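Local atomic coordinates of SusD-like carbohydrate binding protein BF1063 (Bacteroides fragilis NCTC 9343, PDB entry 3I4G), a protein that probably binds carbohydrate at the bacterial outer membrane and helps in glycan uptake, like other SusD-type proteins. Residues W169-F174 and A202-T207; K118-A123 and D180-S185; G277-N282 and G359-K364; A176-L181 and Q198-F203. All blocks are in the same frame, centred on the assembly; numbering follows the deposited sequence.

Contact 1: residues W169-F174 and A202-T207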
loop_
_atom_site.group_PDB
_atom_site.type_symbol
_atom_site.label_atom_id
_atom_site.label_comp_id
_atom_site.label_asym_id
_atom_site.label_seq_id
_atom_site.Cartn_x
_atom_site.Cartn_y
_atom_site.Cartn_z
ATOM N N TRP A 169 15.026 1.034 -17.491
ATOM C CA TRP A 169 14.145 0.288 -18.371
ATOM C C TRP A 169 12.682 0.564 -18.017
ATOM O O TRP A 169 11.832 0.752 -18.901
ATOM C CB TRP A 169 14.511 -1.220 -18.289
ATOM C CG TRP A 169 13.732 -2.145 -19.144
ATOM C CD1 TRP A 169 14.057 -2.590 -20.364
ATOM C CD2 TRP A 169 12.541 -2.821 -18.767
ATOM N NE1 TRP A 169 13.120 -3.489 -20.798
ATOM C CE2 TRP A 169 12.178 -3.650 -19.821
ATOM C CE3 TRP A 169 11.760 -2.820 -17.613
ATOM C CZ2 TRP A 169 11.038 -4.448 -19.788
ATOM C CZ3 TRP A 169 10.621 -3.605 -17.571
ATOM C CH2 TRP A 169 10.283 -4.423 -18.663
ATOM N N CYS A 170 12.375 0.601 -16.724
ATOM C CA CYS A 170 11.006 0.891 -16.286
ATOM C C CYS A 170 10.574 2.274 -16.751
ATOM O O CYS A 170 9.441 2.459 -17.146
ATOM C CB CYS A 170 10.868 0.790 -14.786
ATOM S SG CYS A 170 10.849 -0.899 -14.108
ATOM N N VAL A 171 11.468 3.256 -16.704
ATOM C CA VAL A 171 11.127 4.588 -17.227
ATOM C C VAL A 171 10.702 4.493 -18.692
ATOM O O VAL A 171 9.655 5.018 -19.091
ATOM C CB VAL A 171 12.301 5.571 -17.058
ATOM C CG1 VAL A 171 12.104 6.815 -17.921
ATOM C CG2 VAL A 171 12.495 5.921 -15.567
ATOM N N THR A 172 11.496 3.793 -19.501
ATOM C CA THR A 172 11.188 3.654 -20.914
ATOM C C THR A 172 9.848 2.953 -21.094
ATOM O O THR A 172 9.004 3.393 -21.904
ATOM C CB THR A 172 12.291 2.862 -21.620
ATOM O OG1 THR A 172 13.535 3.566 -21.444
ATOM C CG2 THR A 172 11.964 2.668 -23.114
ATOM N N GLU A 173 9.629 1.863 -20.382
ATOM C CA GLU A 173 8.406 1.092 -20.516
ATOM C C GLU A 173 7.155 1.835 -20.046
ATOM O O GLU A 173 6.124 1.805 -20.723
ATOM C CB GLU A 173 8.559 -0.219 -19.746
ATOM C CG GLU A 173 9.564 -1.183 -20.347
ATOM C CD GLU A 173 9.179 -1.660 -21.732
ATOM O OE1 GLU A 173 8.102 -2.294 -21.852
ATOM O OE2 GLU A 173 9.963 -1.430 -22.708
ATOM N N PHE A 174 7.206 2.489 -18.892
ATOM C CA PHE A 174 6.035 3.236 -18.418
ATOM C C PHE A 174 5.745 4.411 -19.323
ATOM O O PHE A 174 4.562 4.736 -19.550
ATOM C CB PHE A 174 6.205 3.737 -16.980
ATOM C CG PHE A 174 6.121 2.656 -15.923
ATOM C CD1 PHE A 174 5.043 1.795 -15.871
ATOM C CD2 PHE A 174 7.104 2.533 -14.966
ATOM C CE1 PHE A 174 4.963 0.805 -14.920
ATOM C CE2 PHE A 174 7.009 1.548 -14.007
ATOM C CZ PHE A 174 5.948 0.687 -13.997
ATOM N N ALA A 202 1.838 7.615 -13.129
ATOM C CA ALA A 202 2.048 7.600 -11.693
ATOM C C ALA A 202 3.147 6.617 -11.343
ATOM O O ALA A 202 3.995 6.905 -10.503
ATOM C CB ALA A 202 0.759 7.252 -10.971
ATOM N N PHE A 203 3.153 5.445 -11.991
ATOM C CA PHE A 203 4.256 4.521 -11.781
ATOM C C PHE A 203 5.574 5.048 -12.341
ATOM O O PHE A 203 6.624 4.806 -11.752
ATOM C CB PHE A 203 3.938 3.128 -12.328
ATOM C CG PHE A 203 3.159 2.302 -11.361
ATOM C CD1 PHE A 203 3.831 1.527 -10.432
ATOM C CD2 PHE A 203 1.774 2.305 -11.331
ATOM C CE1 PHE A 203 3.150 0.766 -9.495
ATOM C CE2 PHE A 203 1.087 1.514 -10.397
ATOM C CZ PHE A 203 1.787 0.787 -9.459
ATOM N N LEU A 204 5.513 5.783 -13.433
ATOM C CA LEU A 204 6.705 6.484 -13.922
ATOM C C LEU A 204 7.233 7.416 -12.849
ATOM O O LEU A 204 8.438 7.443 -12.573
ATOM C CB LEU A 204 6.378 7.293 -15.185
ATOM C CG LEU A 204 7.461 8.170 -15.763
ATOM C CD1 LEU A 204 8.698 7.324 -16.124
ATOM C CD2 LEU A 204 6.941 8.903 -16.990
ATOM N N GLY A 205 6.368 8.237 -12.270
ATOM C CA GLY A 205 6.781 9.116 -11.194
ATOM C C GLY A 205 7.373 8.390 -10.017
ATOM O O GLY A 205 8.409 8.819 -9.487
ATOM N N ARG A 206 6.760 7.291 -9.574
ATOM C CA ARG A 206 7.335 6.540 -8.474
ATOM C C ARG A 206 8.707 5.963 -8.858
ATOM O O ARG A 206 9.630 5.925 -8.023
ATOM C CB ARG A 206 6.428 5.373 -8.035
ATOM C CG ARG A 206 5.148 5.717 -7.298
ATOM C CD ARG A 206 4.501 4.430 -6.847
ATOM N NE ARG A 206 3.357 4.615 -5.967
ATOM C CZ ARG A 206 2.748 3.598 -5.408
ATOM N NH1 ARG A 206 3.130 2.354 -5.699
ATOM N NH2 ARG A 206 1.748 3.808 -4.589
ATOM N N THR A 207 8.846 5.513 -10.092
ATOM C CA THR A 207 10.145 4.986 -10.570
ATOM C C THR A 207 11.192 6.079 -10.478
ATOM O O THR A 207 12.304 5.860 -9.984
ATOM C CB THR A 207 10.012 4.479 -11.999
ATOM O OG1 THR A 207 9.089 3.391 -12.025
ATOM C CG2 THR A 207 11.370 3.997 -12.567
#
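Val171 and Phe174 on helix 163-180 pack against Phe203, Leu204 and Thr207 on helix 197-211 in an antiparallel helix pair. The axes of the two short segments approach to 9.2 Å and run at 163° to each other. Phe174 buries more area here than any other residue. With its CG anti to the carbonyl carbon, beside the backbone N (chi1 -73°), the ring is set toward helix 197-211. Phe203 CB sits over one face of the Phe174 ring, offset toward the rim. It makes a CH-pi contact, 3.7 Å from the ring centroid. The Phe203 ring then leads away, and the two ring planes, tilted by 30°, are slid apart with little overlap. At the edge of the Phe174 ring, near its plane, Thr207 OG1 lies 3.4 Å from Phe174 CE2. That hydroxyl donates to Phe203 O within its own helix, at 2.9 Å from Thr207 OG1. Thr207 N bonds to the same oxygen from the opposite face of the carbonyl plane. Antiparallel helix pairs of this kind make up much of the TPR-like helical scaffold of the SusD family. Helix 116-139 flanks the pair, with Ala130 touching Phe174 and Phe134 meeting the Phe203 ring edge-to-face. On Phe203, Val384 and Ile385 of strand 380-386 also pack. The remaining contacts are aliphatic. Leu204 CD1 lies 3.8 Å from Val171 CA and also touches Val171 CG1. Thr207 turns its methyl to the partner helix, with Thr207 CG2 3.7 Å from Val171 CG2. The same methyl touches Cys170 CB at 3.9 Å.

Contact 2: residues K118-A123 and D180-S185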
loop_
_atom_site.group_PDB
_atom_site.type_symbol
_atom_site.label_atom_id
_atom_site.label_comp_id
_atom_site.label_asym_id
_atom_site.label_seq_id
_atom_site.Cartn_x
_atom_site.Cartn_y
_atom_site.Cartn_z
ATOM N N LYS A 118 -5.386 -3.473 -30.516
ATOM C CA LYS A 118 -4.078 -4.148 -30.413
ATOM C C LYS A 118 -3.031 -3.220 -29.763
ATOM O O LYS A 118 -2.314 -3.623 -28.833
ATOM C CB LYS A 118 -3.604 -4.635 -31.781
ATOM C CG LYS A 118 -2.195 -5.250 -31.745
ATOM C CD LYS A 118 -1.721 -5.623 -33.113
ATOM C CE LYS A 118 -0.237 -6.010 -33.137
ATOM N NZ LYS A 118 0.252 -6.386 -34.483
ATOM N N THR A 119 -2.965 -1.985 -30.241
ATOM C CA THR A 119 -1.998 -1.031 -29.712
ATOM C C THR A 119 -2.223 -0.753 -28.222
ATOM O O THR A 119 -1.270 -0.686 -27.424
ATOM C CB THR A 119 -2.042 0.235 -30.570
ATOM O OG1 THR A 119 -1.591 -0.115 -31.899
ATOM C CG2 THR A 119 -1.142 1.325 -30.056
ATOM N N ARG A 120 -3.483 -0.640 -27.842
ATOM C CA ARG A 120 -3.822 -0.471 -26.431
ATOM C C ARG A 120 -3.397 -1.670 -25.608
ATOM O O ARG A 120 -2.773 -1.523 -24.553
ATOM C CB ARG A 120 -5.318 -0.236 -26.289
ATOM C CG ARG A 120 -5.718 -0.068 -24.844
ATOM C CD ARG A 120 -7.199 0.108 -24.742
ATOM N NE ARG A 120 -7.601 0.248 -23.345
ATOM C CZ ARG A 120 -8.859 0.422 -22.954
ATOM N NH1 ARG A 120 -9.844 0.534 -23.832
ATOM N NH2 ARG A 120 -9.136 0.525 -21.655
HETATM N N MSE A 121 -3.724 -2.860 -26.070
HETATM C CA MSE A 121 -3.425 -4.065 -25.281
HETATM C C MSE A 121 -1.926 -4.311 -25.120
HETATM O O MSE A 121 -1.476 -4.729 -24.056
HETATM C CB MSE A 121 -4.080 -5.281 -25.890
HETATM C CG MSE A 121 -5.631 -5.189 -25.817
HETATM SE SE MSE A 121 -6.486 -6.887 -26.211
HETATM C CE MSE A 121 -6.300 -6.728 -28.063
ATOM N N ILE A 122 -1.131 -3.961 -26.121
ATOM C CA ILE A 122 0.318 -4.026 -26.008
ATOM C C ILE A 122 0.763 -3.084 -24.892
ATOM O O ILE A 122 1.572 -3.437 -24.054
ATOM C CB ILE A 122 1.024 -3.648 -27.312
ATOM C CG1 ILE A 122 0.832 -4.765 -28.338
ATOM C CG2 ILE A 122 2.525 -3.369 -27.063
ATOM C CD1 ILE A 122 1.209 -4.401 -29.762
ATOM N N ALA A 123 0.232 -1.857 -24.893
ATOM C CA ALA A 123 0.556 -0.920 -23.812
ATOM C C ALA A 123 0.144 -1.442 -22.438
ATOM O O ALA A 123 0.876 -1.258 -21.445
ATOM C CB ALA A 123 -0.093 0.432 -24.097
ATOM N N ASP A 180 0.251 5.126 -25.152
ATOM C CA ASP A 180 -0.764 4.342 -25.880
ATOM C C ASP A 180 -1.908 3.825 -25.034
ATOM O O ASP A 180 -2.704 3.026 -25.509
ATOM C CB ASP A 180 -0.089 3.164 -26.617
ATOM C CG ASP A 180 0.721 3.600 -27.833
ATOM O OD1 ASP A 180 0.485 4.712 -28.379
ATOM O OD2 ASP A 180 1.562 2.787 -28.281
ATOM N N LEU A 181 -2.020 4.313 -23.805
ATOM C CA LEU A 181 -3.160 3.976 -22.972
ATOM C C LEU A 181 -4.158 5.126 -23.021
ATOM O O LEU A 181 -3.745 6.301 -23.086
ATOM C CB LEU A 181 -2.730 3.747 -21.525
ATOM C CG LEU A 181 -1.897 2.486 -21.267
ATOM C CD1 LEU A 181 -1.310 2.488 -19.858
ATOM C CD2 LEU A 181 -2.724 1.217 -21.521
ATOM N N PRO A 182 -5.454 4.816 -22.949
ATOM C CA PRO A 182 -6.425 5.913 -22.904
ATOM C C PRO A 182 -6.302 6.734 -21.645
ATOM O O PRO A 182 -5.988 6.213 -20.573
ATOM C CB PRO A 182 -7.788 5.227 -22.967
ATOM C CG PRO A 182 -7.533 3.743 -22.998
ATOM C CD PRO A 182 -6.072 3.475 -22.869
ATOM N N ARG A 183 -6.602 8.014 -21.772
ATOM C CA ARG A 183 -6.663 8.888 -20.607
ATOM C C ARG A 183 -7.802 8.442 -19.727
ATOM O O ARG A 183 -8.787 7.870 -20.179
ATOM C CB ARG A 183 -6.808 10.351 -21.037
ATOM C CG ARG A 183 -8.126 10.682 -21.668
ATOM C CD ARG A 183 -8.069 12.044 -22.301
ATOM N NE ARG A 183 -7.854 13.088 -21.299
ATOM C CZ ARG A 183 -7.308 14.274 -21.549
ATOM N NH1 ARG A 183 -6.862 14.593 -22.763
ATOM N NH2 ARG A 183 -7.220 15.160 -20.578
ATOM N N PHE A 184 -7.679 8.765 -18.444
ATOM C CA PHE A 184 -8.659 8.433 -17.399
ATOM C C PHE A 184 -10.073 8.843 -17.794
ATOM O O PHE A 184 -11.034 8.050 -17.633
ATOM C CB PHE A 184 -8.256 9.147 -16.088
ATOM C CG PHE A 184 -9.177 8.870 -14.927
ATOM C CD1 PHE A 184 -10.307 9.662 -14.723
ATOM C CD2 PHE A 184 -8.940 7.811 -14.047
ATOM C CE1 PHE A 184 -11.155 9.437 -13.652
ATOM C CE2 PHE A 184 -9.806 7.601 -12.971
ATOM C CZ PHE A 184 -10.928 8.418 -12.798
ATOM N N SER A 185 -10.235 10.044 -18.362
ATOM C CA SER A 185 -11.581 10.517 -18.707
ATOM C C SER A 185 -12.253 9.670 -19.794
ATOM O O SER A 185 -13.468 9.733 -19.954
ATOM C CB SER A 185 -11.559 11.978 -19.120
ATOM O OG SER A 185 -10.876 12.131 -20.322
HETATM O O HOH W 1 1.403 0.153 -27.714
#
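Asp180, Leu181 and Pro182, where the chain leaves helix 163-180, lie across Thr119, Arg120 and Ala123 of helix 116-139. Asp180 comes first. Its CB rests on the Ala123 methyl, with Asp180 CB 3.7 Å from Ala123 CB. Its carboxylate reaches the Thr119 methyl, with Asp180 OD2 3.5 Å from Thr119 CG2. One water ties the same oxygen to the helix backbone. It donates to Asp180 OD2 at 2.7 Å and to Thr119 O at 2.8 Å. The water thus gives Thr119 O, already bonded to Ala123 N inside the helix, a second donor. Asp180 O lies over Arg120 CA in plain van der Waals contact. Leu181 follows and brings one methyl branch onto the helix, with Leu181 CD2 3.8 Å from Ala123 CB. Pro182 comes next and covers the Arg120 guanidinium. Pro182 CG sits over the centre of one face, 3.5 Å from Arg120 NE. Arg120 is extended, with CG anti to the backbone N (chi1 179°), and the two side chains cross at about a right angle. A salt bridge from Arg120 NH2 to Glu191 probably fixes the guanidinium against the proline. No direct hydrogen bond joins the two segments. Beyond Pro182 the chain moves away from helix 116-139. Phe184 N bonds to Gln198 OE1 of helix 197-211, and Arg183 NH2 forms a salt bridge with Asp229, just after helix 214-227. Helix 116-139 turns other side chains to its neighbours: Met121, a selenomethionine, packs on helix 21-33 and helix 86-109, and Ile122 on helix 86-109.

Contact 3: residues G277-N282 and G359-K364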
loop_
_atom_site.group_PDB
_atom_site.type_symbol
_atom_site.label_atom_id
_atom_site.label_comp_id
_atom_site.label_asym_id
_atom_site.label_seq_id
_atom_site.Cartn_x
_atom_site.Cartn_y
_atom_site.Cartn_z
ATOM N N GLY A 277 -14.552 -11.453 12.116
ATOM C CA GLY A 277 -13.202 -11.484 11.559
ATOM C C GLY A 277 -12.126 -11.940 12.501
ATOM O O GLY A 277 -12.357 -12.128 13.693
ATOM N N TRP A 278 -10.903 -12.068 11.973
ATOM C CA TRP A 278 -9.760 -12.626 12.685
ATOM C C TRP A 278 -8.758 -11.582 13.203
ATOM O O TRP A 278 -7.724 -11.952 13.773
ATOM C CB TRP A 278 -9.052 -13.647 11.786
ATOM C CG TRP A 278 -9.921 -14.813 11.375
ATOM C CD1 TRP A 278 -10.975 -15.343 12.073
ATOM C CD2 TRP A 278 -9.748 -15.627 10.221
ATOM N NE1 TRP A 278 -11.483 -16.437 11.397
ATOM C CE2 TRP A 278 -10.757 -16.624 10.253
ATOM C CE3 TRP A 278 -8.867 -15.584 9.136
ATOM C CZ2 TRP A 278 -10.874 -17.602 9.244
ATOM C CZ3 TRP A 278 -8.992 -16.558 8.148
ATOM C CH2 TRP A 278 -10.000 -17.510 8.190
ATOM N N SER A 279 -9.019 -10.292 12.990
ATOM C CA SER A 279 -8.185 -9.207 13.544
ATOM C C SER A 279 -6.729 -9.309 13.151
ATOM O O SER A 279 -5.844 -9.051 13.954
ATOM C CB SER A 279 -8.293 -9.143 15.081
ATOM O OG SER A 279 -9.647 -8.996 15.507
ATOM N N LEU A 280 -6.436 -9.652 11.904
ATOM C CA LEU A 280 -5.011 -9.800 11.513
ATOM C C LEU A 280 -4.279 -8.462 11.410
ATOM O O LEU A 280 -3.104 -8.388 11.719
ATOM C CB LEU A 280 -4.895 -10.587 10.207
ATOM C CG LEU A 280 -3.460 -10.910 9.763
ATOM C CD1 LEU A 280 -2.685 -11.636 10.844
ATOM C CD2 LEU A 280 -3.418 -11.718 8.467
ATOM N N VAL A 281 -4.967 -7.414 10.928
ATOM C CA VAL A 281 -4.386 -6.063 10.689
ATOM C C VAL A 281 -4.508 -5.179 11.917
ATOM O O VAL A 281 -5.603 -4.880 12.335
ATOM C CB VAL A 281 -5.064 -5.379 9.487
ATOM C CG1 VAL A 281 -4.417 -4.025 9.242
ATOM C CG2 VAL A 281 -4.985 -6.279 8.279
ATOM N N ASN A 282 -3.383 -4.805 12.559
ATOM C CA ASN A 282 -3.392 -4.070 13.832
ATOM C C ASN A 282 -2.568 -2.767 13.803
ATOM O O ASN A 282 -1.338 -2.802 13.929
ATOM C CB ASN A 282 -2.806 -4.974 14.946
ATOM C CG ASN A 282 -3.503 -6.319 15.164
ATOM O OD1 ASN A 282 -2.935 -7.171 15.834
ATOM N ND2 ASN A 282 -4.754 -6.489 14.706
ATOM N N GLY A 359 -4.748 -3.131 20.273
ATOM C CA GLY A 359 -5.844 -2.315 20.790
ATOM C C GLY A 359 -6.456 -1.448 19.705
ATOM O O GLY A 359 -7.485 -0.802 19.944
ATOM N N PHE A 360 -5.835 -1.400 18.526
ATOM C CA PHE A 360 -6.387 -0.689 17.367
ATOM C C PHE A 360 -6.807 -1.715 16.328
ATOM O O PHE A 360 -6.309 -2.858 16.283
ATOM C CB PHE A 360 -5.369 0.258 16.751
ATOM C CG PHE A 360 -4.935 1.388 17.657
ATOM C CD1 PHE A 360 -5.803 2.432 17.913
ATOM C CD2 PHE A 360 -3.669 1.416 18.241
ATOM C CE1 PHE A 360 -5.418 3.494 18.709
ATOM C CE2 PHE A 360 -3.288 2.480 19.036
ATOM C CZ PHE A 360 -4.154 3.489 19.288
HETATM N N MSE A 361 -7.680 -1.255 15.452
HETATM C CA MSE A 361 -8.117 -1.986 14.285
HETATM C C MSE A 361 -8.191 -1.042 13.102
HETATM O O MSE A 361 -8.232 0.181 13.276
HETATM C CB MSE A 361 -9.464 -2.628 14.536
HETATM C CG MSE A 361 -9.467 -3.704 15.604
HETATM SE SE MSE A 361 -8.465 -5.319 14.977
HETATM C CE MSE A 361 -9.695 -5.963 13.852
HETATM N N MSE A 362 -8.228 -1.603 11.892
HETATM C CA MSE A 362 -8.365 -0.792 10.683
HETATM C C MSE A 362 -9.824 -0.600 10.312
HETATM O O MSE A 362 -10.561 -1.546 10.116
HETATM C CB MSE A 362 -7.626 -1.451 9.497
HETATM C CG MSE A 362 -7.739 -0.668 8.196
HETATM SE SE MSE A 362 -6.648 -1.468 6.790
HETATM C CE MSE A 362 -7.762 -2.918 6.462
ATOM N N ARG A 363 -10.229 0.657 10.180
ATOM C CA ARG A 363 -11.574 1.034 9.699
ATOM C C ARG A 363 -11.589 1.173 8.175
ATOM O O ARG A 363 -12.606 0.886 7.525
ATOM C CB ARG A 363 -12.030 2.354 10.344
ATOM C CG ARG A 363 -13.506 2.631 10.140
ATOM C CD ARG A 363 -13.953 3.986 10.618
ATOM N NE ARG A 363 -13.943 4.176 12.068
ATOM C CZ ARG A 363 -14.955 3.872 12.877
ATOM N NH1 ARG A 363 -16.028 3.238 12.427
ATOM N NH2 ARG A 363 -14.869 4.141 14.167
ATOM N N LYS A 364 -10.495 1.646 7.595
ATOM C CA LYS A 364 -10.382 1.851 6.147
ATOM C C LYS A 364 -10.714 0.558 5.417
ATOM O O LYS A 364 -10.361 -0.518 5.883
ATOM C CB LYS A 364 -8.995 2.330 5.787
ATOM C CG LYS A 364 -8.816 2.768 4.339
ATOM C CD LYS A 364 -7.475 3.455 4.089
ATOM C CE LYS A 364 -7.465 4.936 4.557
ATOM N NZ LYS A 364 -6.161 5.633 4.323
HETATM O O HOH W 2 -8.029 -4.351 11.202
#
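Ser279, Val281 and Asn282 meet Met361 and Met362 in a buried contact of strand 281-283, with the loop before it, against strand 360-362. The strands belong to different two-stranded sheets: strand 281-283 pairs with strand 63-65, and strand 360-362 with strand 323-325. Van der Waals contacts come first. Both methionines are selenomethionines. Met361 CB points away from the first segment, but the chain bends back at chi2 (-69°) and again at chi3. Its terminal methyl reaches Ser279, with Met361 CE 3.5 Å from Ser279 OG. The selenium lies beside the asparagine amide, with Met361 SE 3.9 Å from Asn282 ND2. These two side chains run side by side and point the same way. Met362 makes a looser apolar contact, with Met362 CB 4.1 Å from Val281 CG1. Hydrogen bonds form the second group, and none passes directly between the segments. A water bridges the backbones instead. It donates to Val281 O at 2.7 Å and accepts from Met362 N at 2.8 Å. Asn282 ND2 donates to Ser279 O at 2.9 Å. It also donates to Val281 O at 3.0 Å, from above the carbonyl plane and nearly perpendicular to the C=O (83°). Asn282 OD1 accepts from Arg357 N, which probably helps to fix the amide's rotation beside Met361. The chemistry implies that the sheets meet through packing of Met361 and Met362 and one bridging water, which gives buried Val281 O and Met362 N a partner without a direct bond between the segments.

Contact 4: residues A176-L181 and Q198-F203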
loop_
_atom_site.group_PDB
_atom_site.type_symbol
_atom_site.label_atom_id
_atom_site.label_comp_id
_atom_site.label_asym_id
_atom_site.label_seq_id
_atom_site.Cartn_x
_atom_site.Cartn_y
_atom_site.Cartn_z
ATOM N N ALA A 176 6.368 4.609 -22.629
ATOM C CA ALA A 176 5.779 4.034 -23.835
ATOM C C ALA A 176 4.370 3.526 -23.602
ATOM O O ALA A 176 3.477 3.699 -24.440
ATOM C CB ALA A 176 6.674 2.917 -24.355
ATOM N N ALA A 177 4.138 2.896 -22.469
ATOM C CA ALA A 177 2.795 2.452 -22.127
ATOM C C ALA A 177 1.851 3.635 -21.982
ATOM O O ALA A 177 0.757 3.637 -22.563
ATOM C CB ALA A 177 2.806 1.606 -20.856
ATOM N N ALA A 178 2.237 4.662 -21.222
ATOM C CA ALA A 178 1.376 5.819 -21.063
ATOM C C ALA A 178 0.942 6.402 -22.398
ATOM O O ALA A 178 -0.225 6.768 -22.542
ATOM C CB ALA A 178 2.072 6.895 -20.228
ATOM N N ALA A 179 1.867 6.513 -23.355
ATOM C CA ALA A 179 1.562 7.115 -24.637
ATOM C C ALA A 179 0.398 6.441 -25.339
ATOM O O ALA A 179 -0.331 7.109 -26.051
ATOM C CB ALA A 179 2.781 7.074 -25.537
ATOM N N ASP A 180 0.251 5.126 -25.152
ATOM C CA ASP A 180 -0.764 4.342 -25.880
ATOM C C ASP A 180 -1.908 3.825 -25.034
ATOM O O ASP A 180 -2.704 3.026 -25.509
ATOM C CB ASP A 180 -0.089 3.164 -26.617
ATOM C CG ASP A 180 0.721 3.600 -27.833
ATOM O OD1 ASP A 180 0.485 4.712 -28.379
ATOM O OD2 ASP A 180 1.562 2.787 -28.281
ATOM N N LEU A 181 -2.020 4.313 -23.805
ATOM C CA LEU A 181 -3.160 3.976 -22.972
ATOM C C LEU A 181 -4.158 5.126 -23.021
ATOM O O LEU A 181 -3.745 6.301 -23.086
ATOM C CB LEU A 181 -2.730 3.747 -21.525
ATOM C CG LEU A 181 -1.897 2.486 -21.267
ATOM C CD1 LEU A 181 -1.310 2.488 -19.858
ATOM C CD2 LEU A 181 -2.724 1.217 -21.521
ATOM N N GLN A 198 -2.748 7.890 -17.011
ATOM C CA GLN A 198 -2.335 8.413 -15.705
ATOM C C GLN A 198 -1.819 7.343 -14.756
ATOM O O GLN A 198 -0.979 7.659 -13.897
ATOM C CB GLN A 198 -3.493 9.190 -15.065
ATOM C CG GLN A 198 -3.820 10.512 -15.761
ATOM C CD GLN A 198 -4.868 10.407 -16.857
ATOM O OE1 GLN A 198 -5.078 9.327 -17.488
ATOM N NE2 GLN A 198 -5.578 11.530 -17.080
ATOM N N ALA A 199 -2.305 6.105 -14.847
ATOM C CA ALA A 199 -1.750 5.011 -14.024
ATOM C C ALA A 199 -0.295 4.765 -14.402
ATOM O O ALA A 199 0.583 4.638 -13.525
ATOM C CB ALA A 199 -2.594 3.727 -14.164
ATOM N N ALA A 200 -0.022 4.698 -15.703
ATOM C CA ALA A 200 1.357 4.523 -16.140
ATOM C C ALA A 200 2.239 5.717 -15.752
ATOM O O ALA A 200 3.385 5.537 -15.349
ATOM C CB ALA A 200 1.402 4.230 -17.674
ATOM N N LEU A 201 1.720 6.947 -15.880
ATOM C CA LEU A 201 2.486 8.112 -15.467
ATOM C C LEU A 201 2.757 8.125 -13.950
ATOM O O LEU A 201 3.809 8.629 -13.522
ATOM C CB LEU A 201 1.794 9.438 -15.881
ATOM C CG LEU A 201 1.677 9.718 -17.356
ATOM C CD1 LEU A 201 0.717 10.882 -17.628
ATOM C CD2 LEU A 201 3.063 10.004 -17.890
ATOM N N ALA A 202 1.838 7.615 -13.129
ATOM C CA ALA A 202 2.048 7.600 -11.693
ATOM C C ALA A 202 3.147 6.617 -11.343
ATOM O O ALA A 202 3.995 6.905 -10.503
ATOM C CB ALA A 202 0.759 7.252 -10.971
ATOM N N PHE A 203 3.153 5.445 -11.991
ATOM C CA PHE A 203 4.256 4.521 -11.781
ATOM C C PHE A 203 5.574 5.048 -12.341
ATOM O O PHE A 203 6.624 4.806 -11.752
ATOM C CB PHE A 203 3.938 3.128 -12.328
ATOM C CG PHE A 203 3.159 2.302 -11.361
ATOM C CD1 PHE A 203 3.831 1.527 -10.432
ATOM C CD2 PHE A 203 1.774 2.305 -11.331
ATOM C CE1 PHE A 203 3.150 0.766 -9.495
ATOM C CE2 PHE A 203 1.087 1.514 -10.397
ATOM C CZ PHE A 203 1.787 0.787 -9.459
#
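Ala178 and Ala200 point their methyls at each other across two antiparallel helices, probably one of the helix pairs of the TPR-like part of the SusD fold. The axes of the short segments come within 8.1 Å at 160°, a close approach that such small side chains permit. Ala178 CB lies 3.8 Å from Ala200 CB. The Ala200 methyl also presses on the facing backbone, 3.7 Å from Ala178 N. Larger groups lean in around this alanine pair. Leu201 has its CG anti to the carbonyl carbon, beside the backbone N (chi1 -66°). Its branch comes back to the partner helix, with Leu201 CD2 4.0 Å from Ala178 CB. Leu181, in the loop that follows helix 163-180, uses the methyl branch CD1 here, 3.9 Å from Ala200 CB. Ala177 adds a looser touch, with Ala177 CB 4.4 Å from Ala200 CB. The side-chain contacts are all apolar, and no hydrogen bond crosses between the segments. Close by, Lys197 NZ donates to Ala178 O, near the C-terminal end of helix 163-180. Among the neighbouring elements, Glu124 of helix 116-139 meets Leu181, and Ile224 of helix 214-227 packs on Leu201. Strand 380-386 borders helix 197-211, where Ile385 touches Ala202.

In the fold
Contacts 1 and 4 are successive parts of one interface between helix 163-180 and helix 197-211. Their centres are 8 Å apart, and Phe174 O of contact 1 lies 3.7 Å from Ala200 CB of contact 4. Contact 2 continues from contact 4 near the C-terminal end of helix 163-180. The two share Asp180 and Leu181, and Ala123 O packs 3.5 Å from Ala177 CB. Helix 116-139 carries one side of contact 2 and also touches residues of contacts 1 and 4. Contact 3 stands apart, on the opposite side of the chain's centre and in the C-terminal SusD region. Its centre is 33 Å from that of contact 1 and 38 Å from that of contact 2.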